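Local coordinates for protein carbohydrate binding module E1 (Uncultured bacterium, PDB 5KLE) that binds cellulose-type glucan chains such as cellopentaose as a carbohydrate-binding module, and probably helps target plant cell-wall polysaccharide, at residues G11-T16 against C30-K35; S51-S56 against K82-S87. One frame throughout, in Å; residues are numbered along the deposited sequence.

Contact 1 (G11-T16 against C30-K35)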
ATOM      1  N   GLY A  11       8.404  -1.421 -13.041  1.00 10.40           N
ATOM      2  CA  GLY A  11       8.062  -1.892 -14.376  1.00 10.92           C
ATOM      3  C   GLY A  11       6.687  -2.560 -14.511  1.00 10.88           C
ATOM      4  O   GLY A  11       6.327  -2.940 -15.633  1.00 11.33           O
ATOM      5  N   ASN A  12       5.914  -2.724 -13.419  1.00  9.53           N
ATOM      6  CA  ASN A  12       4.660  -3.458 -13.549  1.00  8.27           C
ATOM      7  C   ASN A  12       3.585  -3.014 -12.550  1.00  8.32           C
ATOM      8  O   ASN A  12       2.666  -3.804 -12.256  1.00  9.44           O
ATOM      9  CB  ASN A  12       4.930  -4.987 -13.513  1.00  8.33           C
ATOM     10  CG  ASN A  12       5.514  -5.457 -12.195  1.00  8.11           C
ATOM     11  OD1 ASN A  12       5.527  -4.724 -11.208  1.00 10.72           O
ATOM     12  ND2 ASN A  12       5.946  -6.720 -12.165  1.00 11.68           N
ATOM     13  N   PHE A  13       3.665  -1.796 -12.028  1.00  9.82           N
ATOM     14  CA  PHE A  13       2.620  -1.295 -11.141  1.00  9.60           C
ATOM     15  C   PHE A  13       1.346  -1.043 -11.947  1.00  9.36           C
ATOM     16  O   PHE A  13       1.387  -0.564 -13.097  1.00  9.29           O
ATOM     17  CB  PHE A  13       3.081  -0.017 -10.411  1.00  9.76           C
ATOM     18  CG  PHE A  13       3.352   1.165 -11.311  1.00  9.65           C
ATOM     19  CD1 PHE A  13       4.601   1.312 -11.940  1.00  9.79           C
ATOM     20  CD2 PHE A  13       2.375   2.122 -11.538  1.00 10.40           C
ATOM     21  CE1 PHE A  13       4.867   2.418 -12.748  1.00 11.09           C
ATOM     22  CE2 PHE A  13       2.622   3.214 -12.363  1.00 11.90           C
ATOM     23  CZ  PHE A  13       3.857   3.367 -12.967  1.00 11.02           C
ATOM     24  N   ASN A  14       0.201  -1.400 -11.363  1.00  8.45           N
ATOM     25  CA  ASN A  14      -1.063  -1.278 -12.071  1.00  8.08           C
ATOM     26  C   ASN A  14      -1.961  -0.161 -11.568  1.00 10.49           C
ATOM     27  O   ASN A  14      -2.976   0.126 -12.224  1.00 11.34           O
ATOM     28  CB  ASN A  14      -1.828  -2.626 -12.085  1.00  8.10           C
ATOM     29  CG  ASN A  14      -2.359  -3.036 -10.718  1.00 10.02           C
ATOM     30  OD1 ASN A  14      -1.778  -2.703  -9.668  1.00 10.33           O
ATOM     31  ND2 ASN A  14      -3.462  -3.785 -10.723  1.00  9.50           N
ATOM     32  N   LYS A  15      -1.588   0.508 -10.480  1.00  8.80           N
ATOM     33  CA  LYS A  15      -2.334   1.643  -9.947  1.00  9.31           C
ATOM     34  C   LYS A  15      -1.356   2.648  -9.359  1.00  9.71           C
ATOM     35  O   LYS A  15      -0.264   2.273  -8.918  1.00 11.54           O
ATOM     36  CB  LYS A  15      -3.324   1.186  -8.866  1.00  9.63           C
ATOM     37  CG  LYS A  15      -4.455   0.267  -9.409  1.00 10.00           C
ATOM     38  CD  LYS A  15      -5.377  -0.238  -8.303  1.00  9.32           C
ATOM     39  CE  LYS A  15      -6.539  -1.002  -8.946  1.00  9.06           C
ATOM     40  NZ  LYS A  15      -7.424  -1.713  -7.924  1.00 12.10           N
ATOM     41  N   THR A  16      -1.764   3.917  -9.306  1.00  9.54           N
ATOM     42  CA  THR A  16      -0.977   4.981  -8.678  1.00  9.63           C
ATOM     43  C   THR A  16      -1.824   5.680  -7.619  1.00 12.65           C
ATOM     44  O   THR A  16      -2.914   6.186  -7.929  1.00 14.38           O
ATOM     45  CB  THR A  16      -0.486   5.987  -9.725  1.00 11.04           C
ATOM     46  OG1 THR A  16       0.351   5.332 -10.700  1.00 13.80           O
ATOM     47  CG2 THR A  16       0.319   7.100  -9.063  1.00 13.84           C
ATOM     48  N   CYS A  30      -0.368  -3.768  -7.349  1.00  8.35           N
ATOM     49  CA  CYS A  30       0.969  -3.212  -7.160  1.00  7.46           C
ATOM     50  C   CYS A  30       0.846  -1.701  -7.331  1.00  8.69           C
ATOM     51  O   CYS A  30       0.634  -1.221  -8.457  1.00  9.26           O
ATOM     52  CB  CYS A  30       1.913  -3.803  -8.207  1.00  7.74           C
ATOM     53  SG  CYS A  30       3.583  -3.057  -8.132  1.00  9.05           S
ATOM     54  N   ILE A  31       0.925  -0.964  -6.215  1.00  8.81           N
ATOM     55  CA  ILE A  31       0.567   0.453  -6.162  1.00  9.74           C
ATOM     56  C   ILE A  31       1.850   1.280  -6.137  1.00 10.01           C
ATOM     57  O   ILE A  31       2.715   1.071  -5.264  1.00 11.65           O
ATOM     58  CB  ILE A  31      -0.230   0.764  -4.879  1.00 11.32           C
ATOM     59  CG1 ILE A  31      -1.338  -0.261  -4.633  1.00 17.75           C
ATOM     60  CG2 ILE A  31      -0.758   2.244  -4.916  1.00 13.81           C
ATOM     61  CD1 ILE A  31      -2.295  -0.282  -5.679  1.00 16.42           C
ATOM     62  N   LYS A  32       1.951   2.290  -7.008  1.00  9.37           N
ATOM     63  CA  LYS A  32       3.017   3.280  -6.922  1.00  9.55           C
ATOM     64  C   LYS A  32       2.542   4.411  -6.011  1.00 12.22           C
ATOM     65  O   LYS A  32       1.421   4.911  -6.171  1.00 12.42           O
ATOM     66  CB  LYS A  32       3.309   3.863  -8.305  1.00  9.47           C
ATOM     67  CG  LYS A  32       4.431   4.910  -8.318  1.00 11.36           C
ATOM     68  CD  LYS A  32       4.604   5.546  -9.707  1.00 14.81           C
ATOM     69  CE  LYS A  32       5.721   6.567  -9.713  1.00 19.95           C
ATOM     70  NZ  LYS A  32       6.003   6.961 -11.144  1.00 23.14           N
ATOM     71  N   TYR A  33       3.399   4.828  -5.077  1.00 11.32           N
ATOM     72  CA  TYR A  33       3.093   5.984  -4.230  1.00  9.74           C
ATOM     73  C   TYR A  33       4.379   6.752  -3.979  1.00 12.42           C
ATOM     74  O   TYR A  33       5.351   6.172  -3.472  1.00 13.63           O
ATOM     75  CB  TYR A  33       2.504   5.546  -2.878  1.00 11.17           C
ATOM     76  CG  TYR A  33       2.174   6.709  -1.970  1.00 10.91           C
ATOM     77  CD1 TYR A  33       1.196   7.629  -2.330  1.00 12.42           C
ATOM     78  CD2 TYR A  33       2.864   6.922  -0.762  1.00 13.38           C
ATOM     79  CE1 TYR A  33       0.913   8.726  -1.519  1.00 11.58           C
ATOM     80  CE2 TYR A  33       2.569   8.028   0.078  1.00 14.24           C
ATOM     81  CZ  TYR A  33       1.599   8.932  -0.325  1.00 13.30           C
ATOM     82  OH  TYR A  33       1.250  10.025   0.451  1.00 13.69           O
ATOM     83  N   ASN A  34       4.371   8.062  -4.257  1.00 13.49           N
ATOM     84  CA  ASN A  34       5.519   8.901  -3.938  1.00 12.34           C
ATOM     85  C   ASN A  34       5.346   9.519  -2.546  1.00 13.88           C
ATOM     86  O   ASN A  34       4.387  10.263  -2.315  1.00 14.39           O
ATOM     87  CB  ASN A  34       5.716   9.989  -5.000  1.00 13.38           C
ATOM     88  CG  ASN A  34       6.938  10.824  -4.732  1.00 15.61           C
ATOM     89  OD1 ASN A  34       6.886  11.787  -3.958  1.00 19.54           O
ATOM     90  ND2 ASN A  34       8.059  10.470  -5.369  1.00 18.45           N
ATOM     91  N   LYS A  35       6.276   9.202  -1.623  1.00 14.47           N
ATOM     92  CA  LYS A  35       6.335   9.802  -0.279  1.00 13.72           C
ATOM     93  C   LYS A  35       7.386  10.898  -0.263  1.00 18.89           C
ATOM     94  O   LYS A  35       8.593  10.630  -0.372  1.00 19.73           O
ATOM     95  CB  LYS A  35       6.636   8.750   0.794  1.00 14.69           C
ATOM     96  CG  LYS A  35       6.836   9.420   2.156  1.00 17.01           C
ATOM     97  CD  LYS A  35       6.685   8.473   3.338  1.00 17.89           C
ATOM     98  CE  LYS A  35       7.873   7.510   3.489  1.00 16.23           C
ATOM     99  NZ  LYS A  35       9.075   8.157   4.130  1.00 17.24           N
TER

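Contact 2 (S51-S56 against K82-S87)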
ATOM      1  N   SER A  51      -2.840  -6.967   3.933  1.00  8.96           N
ATOM      2  CA  SER A  51      -1.404  -6.974   4.214  1.00 10.04           C
ATOM      3  C   SER A  51      -0.621  -6.565   2.971  1.00 10.28           C
ATOM      4  O   SER A  51      -1.097  -6.729   1.846  1.00 10.66           O
ATOM      5  CB  SER A  51      -0.918  -8.313   4.755  1.00 13.96           C
ATOM      6  OG  SER A  51      -0.931  -9.317   3.761  1.00 17.90           O
ATOM      7  N   TYR A  52       0.601  -6.055   3.194  1.00  9.06           N
ATOM      8  CA  TYR A  52       1.400  -5.405   2.158  1.00  9.99           C
ATOM      9  C   TYR A  52       2.887  -5.696   2.313  1.00 11.24           C
ATOM     10  O   TYR A  52       3.398  -5.885   3.427  1.00 10.01           O
ATOM     11  CB  TYR A  52       1.296  -3.855   2.274  1.00 13.27           C
ATOM     12  CG  TYR A  52      -0.135  -3.346   2.375  1.00  9.64           C
ATOM     13  CD1 TYR A  52      -0.818  -2.869   1.239  1.00  9.96           C
ATOM     14  CD2 TYR A  52      -0.843  -3.418   3.593  1.00  8.16           C
ATOM     15  CE1 TYR A  52      -2.143  -2.447   1.322  1.00  9.64           C
ATOM     16  CE2 TYR A  52      -2.201  -3.015   3.673  1.00  8.86           C
ATOM     17  CZ  TYR A  52      -2.818  -2.492   2.530  1.00  9.10           C
ATOM     18  OH  TYR A  52      -4.159  -2.100   2.583  1.00 10.46           O
ATOM     19  N   ASN A  53       3.582  -5.686   1.186  1.00 10.54           N
ATOM     20  CA  ASN A  53       5.050  -5.674   1.136  1.00 10.12           C
ATOM     21  C   ASN A  53       5.498  -4.488   0.293  1.00 11.73           C
ATOM     22  O   ASN A  53       4.994  -4.300  -0.823  1.00 12.20           O
ATOM     23  CB  ASN A  53       5.625  -6.925   0.447  1.00 10.84           C
ATOM     24  CG  ASN A  53       5.434  -8.204   1.246  1.00 11.88           C
ATOM     25  OD1 ASN A  53       5.273  -8.173   2.461  1.00 14.20           O
ATOM     26  ND2 ASN A  53       5.503  -9.359   0.555  1.00 15.24           N
ATOM     27  N   ILE A  54       6.476  -3.719   0.790  1.00  9.99           N
ATOM     28  CA  ILE A  54       7.048  -2.604   0.029  1.00  9.68           C
ATOM     29  C   ILE A  54       8.320  -3.093  -0.646  1.00 10.74           C
ATOM     30  O   ILE A  54       9.196  -3.677   0.017  1.00 11.15           O
ATOM     31  CB  ILE A  54       7.361  -1.409   0.948  1.00 10.98           C
ATOM     32  CG1 ILE A  54       6.067  -0.875   1.544  1.00 11.33           C
ATOM     33  CG2 ILE A  54       8.136  -0.327   0.183  1.00 11.45           C
ATOM     34  CD1 ILE A  54       6.237   0.294   2.511  1.00 14.17           C
ATOM     35  N   THR A  55       8.440  -2.870  -1.959  1.00 11.31           N
ATOM     36  CA  THR A  55       9.620  -3.378  -2.674  1.00 10.81           C
ATOM     37  C   THR A  55      10.886  -2.744  -2.110  1.00 12.82           C
ATOM     38  O   THR A  55      10.975  -1.524  -1.960  1.00 13.02           O
ATOM     39  CB  THR A  55       9.484  -3.100  -4.163  1.00 13.46           C
ATOM     40  OG1 THR A  55       8.257  -3.715  -4.585  1.00 16.52           O
ATOM     41  CG2 THR A  55      10.671  -3.725  -4.962  1.00 15.00           C
ATOM     42  N   SER A  56      11.837  -3.597  -1.734  1.00 13.29           N
ATOM     43  CA  SER A  56      13.103  -3.168  -1.123  1.00 12.10           C
ATOM     44  C   SER A  56      12.892  -2.421   0.178  1.00 14.76           C
ATOM     45  O   SER A  56      13.775  -1.664   0.610  1.00 15.35           O
ATOM     46  CB  SER A  56      13.950  -2.340  -2.085  1.00 13.76           C
ATOM     47  OG  SER A  56      14.223  -3.060  -3.278  1.00 19.20           O
ATOM     48  N   LYS A  82       2.953  -3.787  -2.795  1.00 10.69           N
ATOM     49  CA  LYS A  82       2.137  -4.930  -3.216  1.00  9.77           C
ATOM     50  C   LYS A  82       1.097  -5.247  -2.147  1.00 10.38           C
ATOM     51  O   LYS A  82       1.432  -5.355  -0.951  1.00 10.02           O
ATOM     52  CB  LYS A  82       3.001  -6.174  -3.451  1.00 12.12           C
ATOM     53  CG  LYS A  82       2.137  -7.357  -3.920  1.00 14.87           C
ATOM     54  CD  LYS A  82       2.954  -8.462  -4.538  1.00 15.34           C
ATOM     55  CE  LYS A  82       2.005  -9.551  -5.080  1.00 17.03           C
ATOM     56  NZ  LYS A  82       2.781 -10.763  -5.386  1.00 25.09           N
ATOM     57  N   ILE A  83      -0.153  -5.444  -2.576  1.00  9.66           N
ATOM     58  CA  ILE A  83      -1.219  -5.926  -1.691  1.00  9.03           C
ATOM     59  C   ILE A  83      -1.138  -7.453  -1.674  1.00 11.04           C
ATOM     60  O   ILE A  83      -1.479  -8.131  -2.647  1.00 11.83           O
ATOM     61  CB  ILE A  83      -2.603  -5.411  -2.098  1.00  9.25           C
ATOM     62  CG1 ILE A  83      -2.552  -3.885  -2.221  1.00 13.56           C
ATOM     63  CG2 ILE A  83      -3.639  -5.816  -1.028  1.00 11.89           C
ATOM     64  CD1 ILE A  83      -3.889  -3.225  -2.458  1.00 16.74           C
ATOM     65  N   VAL A  84      -0.649  -7.991  -0.565  1.00 11.28           N
ATOM     66  CA  VAL A  84      -0.350  -9.413  -0.472  1.00  9.91           C
ATOM     67  C   VAL A  84      -1.617 -10.213  -0.261  1.00 11.95           C
ATOM     68  O   VAL A  84      -1.783 -11.302  -0.834  1.00 15.49           O
ATOM     69  CB  VAL A  84       0.676  -9.644   0.655  1.00 13.55           C
ATOM     70  CG1 VAL A  84       0.859 -11.149   0.868  1.00 15.90           C
ATOM     71  CG2 VAL A  84       2.017  -9.000   0.271  1.00 14.18           C
ATOM     72  N   SER A  85      -2.527  -9.714   0.576  1.00 11.74           N
ATOM     73  CA  SER A  85      -3.723 -10.474   0.905  1.00 12.58           C
ATOM     74  C   SER A  85      -4.831  -9.491   1.244  1.00 12.23           C
ATOM     75  O   SER A  85      -4.577  -8.401   1.773  1.00 11.58           O
ATOM     76  CB  SER A  85      -3.476 -11.433   2.078  1.00 16.15           C
ATOM     77  OG  SER A  85      -3.150 -10.728   3.262  1.00 19.63           O
ATOM     78  N   ALA A  86      -6.072  -9.906   0.946  1.00  9.81           N
ATOM     79  CA  ALA A  86      -7.318  -9.216   1.295  1.00  9.82           C
ATOM     80  C   ALA A  86      -8.455 -10.075   0.755  1.00 14.03           C
ATOM     81  O   ALA A  86      -8.385 -10.515  -0.401  1.00 14.63           O
ATOM     82  CB  ALA A  86      -7.387  -7.813   0.642  1.00 10.49           C
ATOM     83  N   SER A  87      -9.515 -10.298   1.548  1.00 12.10           N
ATOM     84  CA  SER A  87     -10.566 -11.225   1.123  1.00 13.21           C
ATOM     85  C   SER A  87     -11.467 -10.689   0.016  1.00 12.88           C
ATOM     86  O   SER A  87     -12.109 -11.506  -0.669  1.00 14.34           O
ATOM     87  CB  SER A  87     -11.459 -11.652   2.290  1.00 13.50           C
ATOM     88  OG  SER A  87     -12.310 -10.574   2.671  1.00 18.83           O
TER

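Contact 1 (G11-T16 against C30-K35)
Cys30 O accepts two backbone N-H groups from the 11-16 segment: Asn14 N at 2.9 Å, lying in the carbonyl plane, and Lys15 N through a weak bond at 3.5 Å. The amide of Cys30 is held by the same asparagine, since Cys30 N donates to Asn14 OD1 at 2.9 Å and nearly straight (171°). A chi1 of 69° puts Asn14 CG between the backbone N and the carbonyl carbon, and OD1 on it then reaches Cys30 N, while ND2 goes on to Asp29 OD1. Further along the pair, Lys32 N donates to Lys15 O at 2.9 Å, in keeping with the parallel register of Lys15 with Ile31 and Thr16 with Lys32.

Phe13 presents one ring face to the extended Lys32 chain: Lys32 CB stands 3.8 Å above the ring plane, offset toward the rim by CD2, while Lys32 CD nears CZ. Phe13 CB also packs on Cys30 SG at 3.8 Å, beside the disulfide to Cys8. An alanine in place of Phe13 would keep the CB-sulfur contact but would probably leave the aliphatic part of Lys32 without its aromatic cover. On the other sheet face from Thr16 and Lys32, Ile31 CD1 meets Lys15 CB at 3.7 Å, and Lys15 NZ continues to a salt bridge with Asp29.

Strand 15-16 is an outermost strand of the five-stranded mixed sheet, parallel to 30-35, whose other neighbour is 77-86; Ile31 also touches Phe94 of strand 90-96 in the second sheet.

Contact 2 (S51-S56 against K82-S87)
The Tyr52 side chain runs alongside that of Ile83 in the same direction, with Tyr52 CE1 3.8 Å from Ile83 CG1; the approach to the ring is oblique, and Lys82 O reaches it obliquely as well. Phe90 and Val92 of strand 90-96 also touch this tyrosine, whose OH bonds to Ser50 OG. The other flat group, the Asn53 amide, crosses Val84: CG2 of Val84 comes within 3.5 Å of Asn53 ND2, while Asn53 OD1 is taken by Gly60 N.

Asn53 and Lys82 form a hydrogen-bonded antiparallel pair, Asn53 N to Lys82 O at 3.0 Å and Lys82 N to Asn53 O at 2.9 Å. At the other end Ser51 O accepts Val84 N at 2.8 Å and Ser51 N donates to Ser85 O at 3.1 Å. The two serine side chains meet on the same sheet face, Ser51 OG to Ser85 OG at 2.7 Å, each OG placed between its backbone N and carbonyl carbon.

Val84 and Ser85 thus both face Ser51, and Val84 has a helix-like backbone (phi/psi -78/-41°): a classic beta bulge between antiparallel strands 50-54 and 77-86 of the mixed sheet, its extra residue in 77-86.

Contacts 1 and 2 belong to the same mixed sheet and are joined through neighbouring strands 30-35 and 77-86. Their centres are about 12 Å apart and their nearest atoms about 4 Å apart, without touching. Contact 1 adds a short parallel strand at one border, whereas contact 2 is an antiparallel pairing further across the sheet, next to strand 61-63. Both send side chains to strand 90-96 of the second sheet. Neither contains a residue of the glycan pocket, formed by Glu22, Trp45, Trp68, Lys93 and Trp97; the Tyr52 side chain of contact 2 is about 13 Å from a bound glucose unit.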